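PDB 3ZS6: periplasmic oligopeptide-binding protein, which probably binds oligopeptides in the periplasm as the substrate-binding component of an ABC transport system. Local coordinates for residues E280-T292 and V364-V378. Sequence-based numbering, arbitrary orientation.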
loop_
_atom_site.group_PDB
_atom_site.type_symbol
_atom_site.label_atom_id
_atom_site.label_comp_id
_atom_site.label_asym_id
_atom_site.label_seq_id
_atom_site.Cartn_x
_atom_site.Cartn_y
_atom_site.Cartn_z
ATOM N N GLU A 280 -4.532 5.994 23.573
ATOM C CA GLU A 280 -4.047 7.363 23.607
ATOM C C GLU A 280 -2.779 7.494 24.455
ATOM O O GLU A 280 -1.808 8.138 24.047
ATOM C CB GLU A 280 -5.147 8.261 24.175
ATOM C CG GLU A 280 -4.834 9.739 24.156
ATOM C CD GLU A 280 -5.991 10.572 24.690
ATOM O OE1 GLU A 280 -7.042 9.986 25.036
ATOM O OE2 GLU A 280 -5.851 11.808 24.751
ATOM N N ALA A 281 -2.792 6.889 25.639
ATOM C CA ALA A 281 -1.617 6.909 26.509
ATOM C C ALA A 281 -0.385 6.336 25.803
ATOM O O ALA A 281 0.707 6.899 25.877
ATOM C CB ALA A 281 -1.892 6.134 27.785
ATOM N N LEU A 282 -0.561 5.203 25.131
ATOM C CA LEU A 282 0.545 4.559 24.437
ATOM C C LEU A 282 1.087 5.471 23.343
ATOM O O LEU A 282 2.301 5.562 23.138
ATOM C CB LEU A 282 0.107 3.215 23.844
ATOM C CG LEU A 282 -0.282 2.101 24.827
ATOM C CD1 LEU A 282 -0.842 0.890 24.078
ATOM C CD2 LEU A 282 0.908 1.688 25.693
ATOM N N ALA A 283 0.183 6.163 22.660
ATOM C CA ALA A 283 0.566 7.054 21.569
ATOM C C ALA A 283 1.342 8.289 22.028
ATOM O O ALA A 283 2.329 8.679 21.404
ATOM C CB ALA A 283 -0.665 7.478 20.773
ATOM N N MET A 284 0.890 8.908 23.110
ATOM C CA MET A 284 1.391 10.229 23.474
ATOM C C MET A 284 2.758 10.194 24.147
ATOM O O MET A 284 3.439 11.208 24.225
ATOM C CB MET A 284 0.377 10.976 24.355
ATOM C CG MET A 284 0.233 10.432 25.756
ATOM S SD MET A 284 -1.120 11.236 26.649
ATOM C CE MET A 284 -0.735 12.964 26.393
ATOM N N VAL A 285 3.167 9.025 24.622
ATOM C CA VAL A 285 4.458 8.915 25.297
ATOM C C VAL A 285 5.660 8.718 24.346
ATOM O O VAL A 285 6.794 9.059 24.693
ATOM C CB VAL A 285 4.409 7.809 26.368
ATOM C CG1 VAL A 285 5.783 7.266 26.651
ATOM C CG2 VAL A 285 3.743 8.347 27.647
ATOM N N LEU A 286 5.412 8.186 23.150
ATOM C CA LEU A 286 6.490 7.945 22.187
ATOM C C LEU A 286 7.071 9.246 21.620
ATOM O O LEU A 286 6.343 10.092 21.107
ATOM C CB LEU A 286 6.007 7.059 21.031
ATOM C CG LEU A 286 5.374 5.702 21.337
ATOM C CD1 LEU A 286 4.726 5.138 20.069
ATOM C CD2 LEU A 286 6.385 4.715 21.919
ATOM N N ASP A 287 8.389 9.387 21.702
ATOM C CA ASP A 287 9.076 10.576 21.200
ATOM C C ASP A 287 9.466 10.375 19.731
ATOM O O ASP A 287 10.505 9.778 19.431
ATOM C CB ASP A 287 10.320 10.840 22.052
ATOM C CG ASP A 287 10.877 12.238 21.862
ATOM O OD1 ASP A 287 10.751 12.790 20.747
ATOM O OD2 ASP A 287 11.452 12.777 22.836
ATOM N N ARG A 288 8.628 10.877 18.825
ATOM C CA ARG A 288 8.814 10.669 17.391
ATOM C C ARG A 288 9.941 11.540 16.833
ATOM O O ARG A 288 10.462 11.286 15.741
ATOM C CB ARG A 288 7.509 10.945 16.643
ATOM C CG ARG A 288 6.335 10.048 17.066
ATOM C CD ARG A 288 5.002 10.694 16.681
ATOM N NE ARG A 288 3.864 9.867 17.058
ATOM C CZ ARG A 288 3.486 9.650 18.317
ATOM N NH1 ARG A 288 4.174 10.188 19.327
ATOM N NH2 ARG A 288 2.432 8.875 18.569
ATOM N N GLU A 289 10.310 12.569 17.587
ATOM C CA GLU A 289 11.395 13.445 17.189
ATOM C C GLU A 289 12.717 12.693 17.314
ATOM O O GLU A 289 13.521 12.677 16.383
ATOM C CB GLU A 289 11.405 14.717 18.044
ATOM C CG GLU A 289 11.690 15.981 17.251
ATOM C CD GLU A 289 13.029 15.933 16.537
ATOM O OE1 GLU A 289 13.983 15.355 17.099
ATOM O OE2 GLU A 289 13.128 16.471 15.411
ATOM N N ILE A 290 12.918 12.054 18.464
ATOM C CA ILE A 290 14.088 11.214 18.689
ATOM C C ILE A 290 14.098 10.015 17.743
ATOM O O ILE A 290 15.139 9.653 17.189
ATOM C CB ILE A 290 14.144 10.726 20.153
ATOM C CG1 ILE A 290 14.384 11.907 21.101
ATOM C CG2 ILE A 290 15.234 9.691 20.329
ATOM C CD1 ILE A 290 14.261 11.540 22.564
ATOM N N LEU A 291 12.930 9.407 17.559
ATOM C CA LEU A 291 12.784 8.272 16.659
ATOM C C LEU A 291 13.334 8.605 15.278
ATOM O O LEU A 291 14.148 7.868 14.730
ATOM C CB LEU A 291 11.310 7.846 16.563
ATOM C CG LEU A 291 10.989 6.709 15.582
ATOM C CD1 LEU A 291 11.902 5.504 15.807
ATOM C CD2 LEU A 291 9.518 6.298 15.678
ATOM N N THR A 292 12.901 9.734 14.726
ATOM C CA THR A 292 13.279 10.099 13.365
ATOM C C THR A 292 14.692 10.682 13.245
ATOM O O THR A 292 15.434 10.346 12.314
ATOM C CB THR A 292 12.262 11.061 12.723
ATOM O OG1 THR A 292 12.063 12.188 13.585
ATOM C CG2 THR A 292 10.925 10.353 12.501
ATOM N N VAL A 364 13.012 0.213 15.541
ATOM C CA VAL A 364 11.839 0.988 15.925
ATOM C C VAL A 364 11.096 0.309 17.083
ATOM O O VAL A 364 10.679 0.965 18.036
ATOM C CB VAL A 364 10.893 1.213 14.725
ATOM C CG1 VAL A 364 9.677 2.020 15.149
ATOM C CG2 VAL A 364 11.636 1.938 13.601
ATOM N N ALA A 365 10.944 -1.010 16.997
ATOM C CA ALA A 365 10.250 -1.773 18.031
ATOM C C ALA A 365 10.970 -1.726 19.390
ATOM O O ALA A 365 10.330 -1.570 20.436
ATOM C CB ALA A 365 10.048 -3.210 17.582
ATOM N N LEU A 366 12.293 -1.878 19.373
ATOM C CA LEU A 366 13.085 -1.775 20.597
ATOM C C LEU A 366 12.909 -0.399 21.237
ATOM O O LEU A 366 12.848 -0.267 22.466
ATOM C CB LEU A 366 14.572 -2.045 20.309
ATOM C CG LEU A 366 14.936 -3.525 20.148
ATOM C CD1 LEU A 366 16.310 -3.721 19.488
ATOM C CD2 LEU A 366 14.867 -4.250 21.490
ATOM N N PHE A 367 12.833 0.628 20.395
ATOM C CA PHE A 367 12.612 1.983 20.881
ATOM C C PHE A 367 11.250 2.117 21.559
ATOM O O PHE A 367 11.159 2.618 22.677
ATOM C CB PHE A 367 12.736 3.002 19.744
ATOM C CG PHE A 367 12.515 4.425 20.185
ATOM C CD1 PHE A 367 13.447 5.065 20.988
ATOM C CD2 PHE A 367 11.380 5.120 19.793
ATOM C CE1 PHE A 367 13.250 6.372 21.401
ATOM C CE2 PHE A 367 11.177 6.433 20.196
ATOM C CZ PHE A 367 12.111 7.059 21.002
ATOM N N ALA A 368 10.196 1.670 20.882
ATOM C CA ALA A 368 8.851 1.704 21.457
ATOM C C ALA A 368 8.780 0.964 22.791
ATOM O O ALA A 368 8.230 1.472 23.774
ATOM C CB ALA A 368 7.821 1.136 20.475
ATOM N N ALA A 369 9.329 -0.243 22.816
ATOM C CA ALA A 369 9.348 -1.035 24.036
ATOM C C ALA A 369 9.987 -0.269 25.202
ATOM O O ALA A 369 9.429 -0.224 26.297
ATOM C CB ALA A 369 10.069 -2.362 23.799
ATOM N N SER A 370 11.152 0.335 24.971
ATOM C CA SER A 370 11.860 1.018 26.054
ATOM C C SER A 370 11.095 2.266 26.484
ATOM O O SER A 370 10.986 2.576 27.670
ATOM C CB SER A 370 13.300 1.370 25.652
ATOM O OG SER A 370 13.348 2.549 24.872
ATOM N N GLU A 371 10.560 2.976 25.502
ATOM C CA GLU A 371 9.741 4.150 25.755
ATOM C C GLU A 371 8.561 3.795 26.672
ATOM O O GLU A 371 8.318 4.458 27.695
ATOM C CB GLU A 371 9.239 4.692 24.419
ATOM C CG GLU A 371 8.961 6.180 24.396
ATOM C CD GLU A 371 10.210 7.023 24.185
ATOM O OE1 GLU A 371 11.278 6.689 24.740
ATOM O OE2 GLU A 371 10.108 8.038 23.470
ATOM N N TRP A 372 7.838 2.738 26.313
ATOM C CA TRP A 372 6.669 2.304 27.079
ATOM C C TRP A 372 7.051 1.784 28.468
ATOM O O TRP A 372 6.340 2.021 29.449
ATOM C CB TRP A 372 5.886 1.237 26.307
ATOM C CG TRP A 372 5.100 1.799 25.161
ATOM C CD1 TRP A 372 4.573 3.051 25.070
ATOM C CD2 TRP A 372 4.767 1.134 23.934
ATOM N NE1 TRP A 372 3.927 3.208 23.871
ATOM C CE2 TRP A 372 4.033 2.047 23.152
ATOM C CE3 TRP A 372 5.021 -0.142 23.422
ATOM C CZ2 TRP A 372 3.543 1.724 21.888
ATOM C CZ3 TRP A 372 4.532 -0.463 22.168
ATOM C CH2 TRP A 372 3.803 0.469 21.413
ATOM N N ARG A 373 8.160 1.054 28.551
ATOM C CA ARG A 373 8.618 0.554 29.838
ATOM C C ARG A 373 8.964 1.714 30.754
ATOM O O ARG A 373 8.373 1.879 31.824
ATOM C CB ARG A 373 9.839 -0.354 29.687
ATOM C CG ARG A 373 10.648 -0.478 30.977
ATOM C CD ARG A 373 11.783 -1.495 30.867
ATOM N NE ARG A 373 12.675 -1.227 29.742
ATOM C CZ ARG A 373 13.774 -0.484 29.813
ATOM N NH1 ARG A 373 14.131 0.074 30.961
ATOM N NH2 ARG A 373 14.515 -0.301 28.730
ATOM N N THR A 374 9.916 2.530 30.318
ATOM C CA THR A 374 10.465 3.573 31.180
ATOM C C THR A 374 9.477 4.695 31.493
ATOM O O THR A 374 9.573 5.330 32.542
ATOM C CB THR A 374 11.747 4.182 30.578
ATOM O OG1 THR A 374 11.431 4.806 29.329
ATOM C CG2 THR A 374 12.790 3.103 30.345
ATOM N N LYS A 375 8.526 4.943 30.597
ATOM C CA LYS A 375 7.605 6.059 30.803
ATOM C C LYS A 375 6.257 5.655 31.392
ATOM O O LYS A 375 5.605 6.456 32.059
ATOM C CB LYS A 375 7.406 6.869 29.521
ATOM C CG LYS A 375 8.668 7.587 29.049
ATOM C CD LYS A 375 8.413 8.376 27.772
ATOM C CE LYS A 375 9.700 8.984 27.221
ATOM N NZ LYS A 375 9.489 9.596 25.873
ATOM N N LEU A 376 5.837 4.420 31.160
ATOM C CA LEU A 376 4.512 4.001 31.599
ATOM C C LEU A 376 4.550 2.722 32.420
ATOM O O LEU A 376 3.549 2.336 33.023
ATOM C CB LEU A 376 3.597 3.799 30.389
ATOM C CG LEU A 376 3.215 5.027 29.556
ATOM C CD1 LEU A 376 2.408 4.588 28.343
ATOM C CD2 LEU A 376 2.424 6.029 30.396
ATOM N N GLY A 377 5.698 2.054 32.429
ATOM C CA GLY A 377 5.799 0.762 33.082
ATOM C C GLY A 377 4.984 -0.285 32.343
ATOM O O GLY A 377 4.556 -1.286 32.923
ATOM N N VAL A 378 4.746 -0.041 31.059
ATOM C CA VAL A 378 4.059 -1.002 30.201
ATOM C C VAL A 378 5.069 -1.922 29.528
ATOM O O VAL A 378 6.068 -1.457 28.979
ATOM C CB VAL A 378 3.212 -0.286 29.124
ATOM C CG1 VAL A 378 2.764 -1.265 28.051
ATOM C CG2 VAL A 378 2.013 0.396 29.765
HETATM O O HOH W 1 11.727 11.443 25.126
#
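Leu282, Val285 and Leu286 meet helix 364-376 across a steep crossing: the axis of helix 280-285 runs at 108° to it with a closest approach of 10.0 Å, whereas helix 288-292, past the turn at Leu286 and Asp287, lies more nearly antiparallel at 150°. The indole of Trp372 is held between two leucines. Leu282 CD2 sits over one face of its five-membered ring, 3.9 Å from the centroid, and Leu286 CD2 covers the opposite face, both as CH-pi contacts. Trp372 NE1 donates to Leu282 O at 3.0 Å in an almost straight bond lying in the indole plane, fixing the ring's rotation and satisfying its one polar atom. Lys375 combines an aliphatic stem with a charged end: its extended chain slides past Val285 in the opposite direction, its methylenes alongside CG1, and NZ reaches Val285 O at 3.0 Å, near the carbonyl axis. The other valine branch, CG2, meets Leu376 CD2 tip to tip. Glu371 bends at chi2 (82°), bringing OE2 to Asp287 N at 2.8 Å through its anti lone pair; the same oxygen forms a salt bridge with Lys375 NZ, an interaction likely to favour the carboxylate's negative charge. Asp287 is the N-cap of the second helix, its OD1 accepting from Ile290 N, while a water links OD2 to Lys375 NZ. Phe367 turns a ring edge to Asp287 O, 3.5 Å from CE2; Ile290 CG2 and Leu291 CB approach the ring obliquely, apolar carbons suited to an aromatic neighbour. Around these packed helices, Met284 and Val285 touch Ala334 of helix 327-340, Val364 and Ala368 rest on Tyr264 of strand 260-266, and Leu286 and Leu291 reach Leu472 and Phe473 of strand 470-480, joining the helices to the mixed sheet that holds both strands, consistent with a lobe of the type 2 periplasmic-binding-protein fold.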